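Local coordinates for transcriptional regulator, putative, Mar family (Thermotoga maritima, PDB 2ETH), which probably binds DNA as a transcriptional regulator of the MarR family, whose members typically work as winged-helix dimers, at the interface of chains A and B. Residues are numbered along the deposited sequence; one frame, centred on the assembly and turned at random. Chains: chain A/B, transcriptional regulator, putative, Mar family.

Three patches of the two-fold interface are described, each with a twin in which the chains are exchanged. Contacts 2 and 3 are neighbours, their C-alpha centres about 7 Å apart, and share A:Leu116, B:Leu16 and B:Phe19. In both, helix 15-32 of chain B lies against helix 106-127 of chain A, and contact 3 adds helix 44-56. Contact 1 lies about 17 Å from contact 2 and 23 Å from contact 3 between the same centres; there the 132-150 helices meet, and A:Val126 carries helix 106-127 through all three contacts. N- and C-terminal helices, with helix 44-56, build the dimer, as is usual in this family.

Contact 1: the interface of chains A and B. Residues chain A 126, 129-130, 134, 138; chain B 144-145, 148-149, 151.
A:Asp134 faces two arginines of the partner, B:Arg144 and B:Arg151, where helix 132-150 of each chain and the residues flanking it meet in the dimer interface typical of MarR proteins. The CB of A:Asp134 lies 4.1 Å from B:Arg144 CD. One atom further out, CG is turned anti to its own carbonyl carbon (chi1 -65°), which points the carboxylate at the guanidinium of B:Arg151, tip to tip. That arginine grips it end-on. B:Arg151 NH1 gives a hydrogen bond of 2.9 Å to A:Asp134 OD2. B:Arg151 NH2 gives one of 3.1 Å to A:Asp134 OD1; both arrive on the syn sides but tilted out of the carboxylate plane. The two planes stand 44° apart, and B:Ala148 CA packs on one face of the B:Arg151 guanidinium, 3.4 Å above its plane. A:Asp134 OD1 also takes a nearly straight hydrogen bond of 2.7 Å from B:Arg144 NH1, on its anti side, and the acid forms salt bridges with both arginines. Two positive groups this close would be expected to favour the charged carboxylate.

Beside this polar cluster the contact is apolar. A:Phe130 CD1 rests 3.7 Å from the methyl CB of B:Ala148, while A:Val138 CG2 sits against B:Arg144 CG and B:Met145 CB, the latter a selenomethionine. Next to A:Phe130, A:Lys129, whose side chain is incomplete in the model, crosses B:Leu149 at about a right angle, A:Lys129 CD 3.9 Å from B:Leu149 CD2.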
loop_
_atom_site.group_PDB
_atom_site.type_symbol
_atom_site.label_atom_id
_atom_site.label_comp_id
_atom_site.label_asym_id
_atom_site.label_seq_id
_atom_site.Cartn_x
_atom_site.Cartn_y
_atom_site.Cartn_z
ATOM N N VAL A 126 -16.083 6.990 -3.378
ATOM C CA VAL A 126 -16.121 5.979 -4.443
ATOM C C VAL A 126 -17.562 5.612 -4.724
ATOM O O VAL A 126 -17.999 5.561 -5.886
ATOM C CB VAL A 126 -15.323 4.717 -4.041
ATOM C CG1 VAL A 126 -15.630 3.509 -4.937
ATOM C CG2 VAL A 126 -13.865 5.012 -4.005
ATOM N N LYS A 129 -19.886 7.584 -6.948
ATOM C CA LYS A 129 -19.582 7.536 -8.383
ATOM C C LYS A 129 -20.071 6.279 -9.026
ATOM O O LYS A 129 -19.913 6.125 -10.218
ATOM C CB LYS A 129 -18.088 7.690 -8.623
ATOM C CG LYS A 129 -17.608 9.065 -8.284
ATOM C CD LYS A 129 -16.082 9.109 -8.180
ATOM C CE LYS A 129 -15.594 10.533 -7.900
ATOM N N PHE A 130 -20.703 5.406 -8.263
ATOM C CA PHE A 130 -21.311 4.215 -8.818
ATOM C C PHE A 130 -22.863 4.292 -8.914
ATOM O O PHE A 130 -23.530 4.614 -7.957
ATOM C CB PHE A 130 -21.022 3.007 -7.936
ATOM C CG PHE A 130 -19.567 2.563 -7.860
ATOM C CD1 PHE A 130 -18.620 2.929 -8.783
ATOM C CD2 PHE A 130 -19.199 1.675 -6.861
ATOM C CE1 PHE A 130 -17.317 2.487 -8.672
ATOM C CE2 PHE A 130 -17.897 1.210 -6.764
ATOM C CZ PHE A 130 -16.951 1.636 -7.676
ATOM N N ASP A 134 -23.350 -0.035 -11.910
ATOM C CA ASP A 134 -21.893 -0.068 -11.730
ATOM C C ASP A 134 -21.550 -0.917 -10.482
ATOM O O ASP A 134 -20.643 -1.726 -10.494
ATOM C CB ASP A 134 -21.287 1.302 -11.424
ATOM C CG ASP A 134 -21.406 2.319 -12.543
ATOM O OD1 ASP A 134 -21.381 1.993 -13.756
ATOM O OD2 ASP A 134 -21.513 3.507 -12.152
ATOM N N VAL A 138 -19.182 -4.260 -10.177
ATOM C CA VAL A 138 -17.950 -4.102 -9.415
ATOM C C VAL A 138 -17.897 -5.082 -8.219
ATOM O O VAL A 138 -16.889 -5.801 -8.010
ATOM C CB VAL A 138 -17.758 -2.640 -8.934
ATOM C CG1 VAL A 138 -16.613 -2.550 -7.964
ATOM C CG2 VAL A 138 -17.526 -1.671 -10.156
ATOM N N ARG B 144 -15.024 -1.635 -14.950
ATOM C CA ARG B 144 -16.160 -0.814 -14.575
ATOM C C ARG B 144 -15.796 0.174 -13.456
ATOM O O ARG B 144 -16.163 1.332 -13.508
ATOM C CB ARG B 144 -17.333 -1.721 -14.199
ATOM C CG ARG B 144 -18.540 -1.025 -13.678
ATOM C CD ARG B 144 -19.268 -0.168 -14.705
ATOM N NE ARG B 144 -20.029 -1.012 -15.590
ATOM C CZ ARG B 144 -21.277 -0.817 -16.039
ATOM N NH1 ARG B 144 -22.038 0.214 -15.693
ATOM N NH2 ARG B 144 -21.783 -1.729 -16.863
HETATM N N MSE B 145 -15.032 -0.271 -12.471
HETATM C CA MSE B 145 -14.544 0.622 -11.442
HETATM C C MSE B 145 -13.567 1.678 -11.994
HETATM O O MSE B 145 -13.656 2.863 -11.680
HETATM C CB MSE B 145 -13.907 -0.199 -10.341
HETATM C CG MSE B 145 -13.245 0.651 -9.300
HETATM SE SE MSE B 145 -12.476 -0.405 -7.889
HETATM C CE MSE B 145 -11.318 -1.612 -8.938
ATOM N N ALA B 148 -15.769 4.126 -13.927
ATOM C CA ALA B 148 -16.602 4.969 -13.053
ATOM C C ALA B 148 -15.797 6.027 -12.341
ATOM O O ALA B 148 -16.207 7.168 -12.246
ATOM C CB ALA B 148 -17.359 4.137 -12.059
ATOM N N LEU B 149 -14.615 5.659 -11.876
ATOM C CA LEU B 149 -13.747 6.608 -11.180
ATOM C C LEU B 149 -13.012 7.612 -12.085
ATOM O O LEU B 149 -12.425 8.577 -11.599
ATOM C CB LEU B 149 -12.763 5.834 -10.314
ATOM C CG LEU B 149 -13.416 4.894 -9.283
ATOM C CD1 LEU B 149 -12.350 4.237 -8.424
ATOM C CD2 LEU B 149 -14.433 5.619 -8.434
ATOM N N ARG B 151 -14.776 9.255 -14.524
ATOM C CA ARG B 151 -15.779 10.132 -15.087
ATOM C C ARG B 151 -15.623 11.641 -14.818
ATOM O O ARG B 151 -15.545 12.437 -15.776
ATOM C CB ARG B 151 -17.178 9.701 -14.658
ATOM C CG ARG B 151 -17.671 8.468 -15.376
ATOM C CD ARG B 151 -18.736 7.758 -14.607
ATOM N NE ARG B 151 -18.966 6.416 -15.119
ATOM C CZ ARG B 151 -19.777 5.533 -14.548
ATOM N NH1 ARG B 151 -20.433 5.842 -13.435
ATOM N NH2 ARG B 151 -19.909 4.320 -15.077
#

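Contact 2: the interface of chains A and B. Residues chain A 116, 119-120, 123; chain B 15-16, 18-19.
The ring of A:Phe119 lies against B:Ala15 and B:Phe19, where helix 106-127 of one MarR-family subunit receives the start of helix 15-32 from the other. With CG anti to its backbone N (chi1 179°), the ring swings out toward that helix. One ring face takes B:Phe19 CD2, which stands 4.0 Å from A:Phe119 CG, offset toward the rim; the two side chains run oblique to each other. Elsewhere the ring meets main chain, though no hydrogen bond crosses here. A:Phe119 CE2 lies 3.2 Å from the carbonyl O of B:Ala15. A:Phe119 CZ is 3.9 Å from B:Phe19 N and also touches the CG2 branch of B:Ile18. An alanine at A:Phe119 would probably open a gap beside B:Ala15 and leave B:Phe19 without the ring face it packs on.

The methyl of B:Ala15 meets two groups at roughly right angles to each other, the CG methylene of A:Glu120 and A:Leu123 CD1. A:Glu120 CG lies 3.7 Å from B:Ala15 CB. Farther along, A:Leu123 and B:Ile18 reach toward one another by their CD1 methyls, tip to tip. On the other flank, A:Leu116 holds CG anti to its backbone N (chi1 -177°) and sends CD1 toward B:Leu16 CA and B:Phe19 CD2, while A:Leu116 CD2 meets B:Leu16 CD1 at 4.1 Å.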
loop_
_atom_site.group_PDB
_atom_site.type_symbol
_atom_site.label_atom_id
_atom_site.label_comp_id
_atom_site.label_asym_id
_atom_site.label_seq_id
_atom_site.Cartn_x
_atom_site.Cartn_y
_atom_site.Cartn_z
ATOM N N LEU A 116 -9.336 4.948 9.921
ATOM C CA LEU A 116 -10.630 4.342 9.666
ATOM C C LEU A 116 -11.607 5.399 9.160
ATOM O O LEU A 116 -12.338 5.169 8.212
ATOM C CB LEU A 116 -11.152 3.666 10.922
ATOM C CG LEU A 116 -12.466 2.917 10.803
ATOM C CD1 LEU A 116 -12.536 2.091 9.467
ATOM C CD2 LEU A 116 -12.682 2.027 12.105
ATOM N N PHE A 119 -10.679 6.253 5.586
ATOM C CA PHE A 119 -11.097 5.156 4.717
ATOM C C PHE A 119 -12.611 5.230 4.421
ATOM O O PHE A 119 -13.041 5.046 3.305
ATOM C CB PHE A 119 -10.761 3.813 5.359
ATOM C CG PHE A 119 -11.176 2.620 4.539
ATOM C CD1 PHE A 119 -10.382 2.167 3.489
ATOM C CD2 PHE A 119 -12.362 1.942 4.816
ATOM C CE1 PHE A 119 -10.762 1.057 2.718
ATOM C CE2 PHE A 119 -12.744 0.827 4.052
ATOM C CZ PHE A 119 -11.935 0.389 3.003
ATOM N N GLU A 120 -13.397 5.505 5.440
ATOM C CA GLU A 120 -14.818 5.659 5.281
ATOM C C GLU A 120 -15.200 6.797 4.318
ATOM O O GLU A 120 -16.078 6.625 3.449
ATOM C CB GLU A 120 -15.453 5.888 6.630
ATOM C CG GLU A 120 -16.860 5.470 6.607
ATOM C CD GLU A 120 -17.525 5.608 7.932
ATOM O OE1 GLU A 120 -16.833 6.069 8.899
ATOM O OE2 GLU A 120 -18.739 5.263 7.986
ATOM N N LEU A 123 -14.391 5.672 0.778
ATOM C CA LEU A 123 -15.474 4.737 0.454
ATOM C C LEU A 123 -16.741 5.501 0.029
ATOM O O LEU A 123 -17.330 5.195 -0.975
ATOM C CB LEU A 123 -15.796 3.919 1.708
ATOM C CG LEU A 123 -16.026 2.413 1.706
ATOM C CD1 LEU A 123 -17.112 2.138 2.749
ATOM C CD2 LEU A 123 -16.448 1.839 0.327
ATOM N N ALA B 15 -17.656 0.051 7.045
ATOM C CA ALA B 15 -16.325 0.380 6.472
ATOM C C ALA B 15 -15.146 -0.388 7.104
ATOM O O ALA B 15 -14.205 -0.752 6.419
ATOM C CB ALA B 15 -16.064 1.888 6.558
ATOM N N LEU B 16 -15.204 -0.613 8.404
ATOM C CA LEU B 16 -14.292 -1.513 9.090
ATOM C C LEU B 16 -14.254 -2.956 8.517
ATOM O O LEU B 16 -13.168 -3.566 8.405
ATOM C CB LEU B 16 -14.653 -1.558 10.578
ATOM C CG LEU B 16 -13.807 -2.419 11.516
ATOM C CD1 LEU B 16 -12.363 -1.979 11.507
ATOM C CD2 LEU B 16 -14.424 -2.390 12.916
ATOM N N ILE B 18 -14.942 -3.859 5.470
ATOM C CA ILE B 18 -14.379 -3.856 4.106
ATOM C C ILE B 18 -12.876 -3.710 4.185
ATOM O O ILE B 18 -12.116 -4.339 3.430
ATOM C CB ILE B 18 -14.960 -2.685 3.275
ATOM C CG1 ILE B 18 -16.485 -2.727 3.309
ATOM C CG2 ILE B 18 -14.402 -2.686 1.862
ATOM C CD1 ILE B 18 -17.173 -1.931 2.215
ATOM N N PHE B 19 -12.466 -2.867 5.117
ATOM C CA PHE B 19 -11.072 -2.703 5.488
ATOM C C PHE B 19 -10.440 -4.039 5.887
ATOM O O PHE B 19 -9.414 -4.426 5.340
ATOM C CB PHE B 19 -10.982 -1.720 6.644
ATOM C CG PHE B 19 -9.664 -0.974 6.750
ATOM C CD1 PHE B 19 -8.476 -1.496 6.285
ATOM C CD2 PHE B 19 -9.624 0.269 7.371
ATOM C CE1 PHE B 19 -7.293 -0.794 6.451
ATOM C CE2 PHE B 19 -8.447 0.972 7.500
ATOM C CZ PHE B 19 -7.292 0.446 7.030
#

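Contact 3: the interface of chains A and B. Residues chain A 51, 55-56, 112, 115-116; chain B 16, 19-20, 23.
The ring of B:Phe19 carries A:Leu55 CD2 over one face, 4.1 Å above the plane and offset toward the rim, and meets A:Ile115 at its edge, where A:Ile115 CG2 lies in plane, 3.8 Å from B:Phe19 CE2. A:Leu51 stands nearly perpendicular to it, bringing CD2 to CZ. A second ring, A:Phe56, is met at its edge: the main-chain O of B:Lys20 and the CD2 of B:Phe23 both lie in its plane, the latter 3.8 Å from A:Phe56 CE2. These groups bring helices 44-56 and 106-127 of chain A against helix 15-32 of chain B, in the helical dimer interface expected of a MarR protein.

A:Leu55 reaches several partners by splitting its two branches. With CG anti to its carbonyl carbon (chi1 -77°), it sends A:Leu55 CD1 to within 3.7 Å of B:Phe23 CG, and A:Leu55 CD2 to B:Leu16 CD1, also at 3.7 Å. Both branches touch B:Phe19 as well, CD1 at the ring's CD1. A:Leu55 and B:Leu16 run antiparallel, side against side. A:Leu51 CB adds a contact to CE1 of B:Phe23, so that ring touches two leucines of the same helix.

B:Lys20 is extended beyond CG, and its methylenes cross A:Phe56 at a slant, CB near CZ and B:Lys20 CD 3.9 Å from A:Phe56 CE1. Farther out, B:Lys20 CE comes to 3.5 Å from the carbonyl O of A:Leu55, while B:Lys20 NZ stays 4.2 Å from that A:Leu55 O, too far for a hydrogen bond.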
loop_
_atom_site.group_PDB
_atom_site.type_symbol
_atom_site.label_atom_id
_atom_site.label_comp_id
_atom_site.label_asym_id
_atom_site.label_seq_id
_atom_site.Cartn_x
_atom_site.Cartn_y
_atom_site.Cartn_z
ATOM N N LEU A 51 -1.377 -1.894 11.361
ATOM C CA LEU A 51 -2.763 -2.235 10.928
ATOM C C LEU A 51 -3.189 -3.653 11.280
ATOM O O LEU A 51 -4.342 -3.893 11.701
ATOM C CB LEU A 51 -2.937 -2.004 9.440
ATOM C CG LEU A 51 -2.885 -0.535 8.981
ATOM C CD1 LEU A 51 -2.786 -0.470 7.442
ATOM C CD2 LEU A 51 -4.127 0.222 9.512
ATOM N N LEU A 55 -6.377 -3.769 13.344
ATOM C CA LEU A 55 -7.582 -4.374 12.710
ATOM C C LEU A 55 -8.004 -5.674 13.345
ATOM O O LEU A 55 -9.190 -5.900 13.512
ATOM C CB LEU A 55 -7.403 -4.628 11.224
ATOM C CG LEU A 55 -7.505 -3.402 10.354
ATOM C CD1 LEU A 55 -7.046 -3.844 8.966
ATOM C CD2 LEU A 55 -8.935 -2.831 10.382
ATOM N N PHE A 56 -7.038 -6.507 13.722
ATOM C CA PHE A 56 -7.323 -7.851 14.219
ATOM C C PHE A 56 -6.951 -8.127 15.671
ATOM O O PHE A 56 -7.014 -9.275 16.142
ATOM C CB PHE A 56 -6.655 -8.846 13.284
ATOM C CG PHE A 56 -7.284 -8.870 11.921
ATOM C CD1 PHE A 56 -8.563 -9.432 11.754
ATOM C CD2 PHE A 56 -6.634 -8.300 10.824
ATOM C CE1 PHE A 56 -9.179 -9.426 10.504
ATOM C CE2 PHE A 56 -7.233 -8.315 9.539
ATOM C CZ PHE A 56 -8.482 -8.856 9.366
ATOM N N PHE A 112 -5.483 5.099 14.550
ATOM C CA PHE A 112 -6.291 4.139 13.794
ATOM C C PHE A 112 -7.692 4.686 13.535
ATOM O O PHE A 112 -8.228 4.491 12.467
ATOM C CB PHE A 112 -6.418 2.795 14.469
ATOM C CG PHE A 112 -7.235 1.824 13.682
ATOM C CD1 PHE A 112 -6.872 1.489 12.368
ATOM C CD2 PHE A 112 -8.368 1.247 14.232
ATOM C CE1 PHE A 112 -7.669 0.618 11.599
ATOM C CE2 PHE A 112 -9.144 0.379 13.517
ATOM C CZ PHE A 112 -8.808 0.078 12.172
ATOM N N ILE A 115 -7.494 6.892 10.682
ATOM C CA ILE A 115 -7.265 6.118 9.484
ATOM C C ILE A 115 -8.580 5.499 8.980
ATOM O O ILE A 115 -8.862 5.512 7.791
ATOM C CB ILE A 115 -6.229 5.015 9.767
ATOM C CG1 ILE A 115 -4.821 5.605 9.728
ATOM C CG2 ILE A 115 -6.334 3.898 8.732
ATOM C CD1 ILE A 115 -3.745 4.551 10.010
ATOM N N LEU A 116 -9.336 4.948 9.921
ATOM C CA LEU A 116 -10.630 4.342 9.666
ATOM C C LEU A 116 -11.607 5.399 9.160
ATOM O O LEU A 116 -12.338 5.169 8.212
ATOM C CB LEU A 116 -11.152 3.666 10.922
ATOM C CG LEU A 116 -12.466 2.917 10.803
ATOM C CD1 LEU A 116 -12.536 2.091 9.467
ATOM C CD2 LEU A 116 -12.682 2.027 12.105
ATOM N N LEU B 16 -15.204 -0.613 8.404
ATOM C CA LEU B 16 -14.292 -1.513 9.090
ATOM C C LEU B 16 -14.254 -2.956 8.517
ATOM O O LEU B 16 -13.168 -3.566 8.405
ATOM C CB LEU B 16 -14.653 -1.558 10.578
ATOM C CG LEU B 16 -13.807 -2.419 11.516
ATOM C CD1 LEU B 16 -12.363 -1.979 11.507
ATOM C CD2 LEU B 16 -14.424 -2.390 12.916
ATOM N N PHE B 19 -12.466 -2.867 5.117
ATOM C CA PHE B 19 -11.072 -2.703 5.488
ATOM C C PHE B 19 -10.440 -4.039 5.887
ATOM O O PHE B 19 -9.414 -4.426 5.340
ATOM C CB PHE B 19 -10.982 -1.720 6.644
ATOM C CG PHE B 19 -9.664 -0.974 6.750
ATOM C CD1 PHE B 19 -8.476 -1.496 6.285
ATOM C CD2 PHE B 19 -9.624 0.269 7.371
ATOM C CE1 PHE B 19 -7.293 -0.794 6.451
ATOM C CE2 PHE B 19 -8.447 0.972 7.500
ATOM C CZ PHE B 19 -7.292 0.446 7.030
ATOM N N LYS B 20 -11.058 -4.730 6.842
ATOM C CA LYS B 20 -10.584 -6.040 7.271
ATOM C C LYS B 20 -10.454 -7.037 6.100
ATOM O O LYS B 20 -9.505 -7.809 6.065
ATOM C CB LYS B 20 -11.525 -6.631 8.354
ATOM C CG LYS B 20 -11.357 -6.086 9.716
ATOM C CD LYS B 20 -12.120 -6.899 10.697
ATOM C CE LYS B 20 -12.397 -6.189 12.040
ATOM N NZ LYS B 20 -13.179 -7.050 13.015
ATOM N N PHE B 23 -7.540 -6.003 3.708
ATOM C CA PHE B 23 -6.284 -6.300 4.383
ATOM C C PHE B 23 -5.944 -7.784 4.434
ATOM O O PHE B 23 -4.797 -8.143 4.334
ATOM C CB PHE B 23 -6.319 -5.740 5.819
ATOM C CG PHE B 23 -4.978 -5.732 6.481
ATOM C CD1 PHE B 23 -4.092 -4.730 6.228
ATOM C CD2 PHE B 23 -4.596 -6.752 7.339
ATOM C CE1 PHE B 23 -2.849 -4.738 6.806
ATOM C CE2 PHE B 23 -3.357 -6.751 7.904
ATOM C CZ PHE B 23 -2.494 -5.751 7.648
#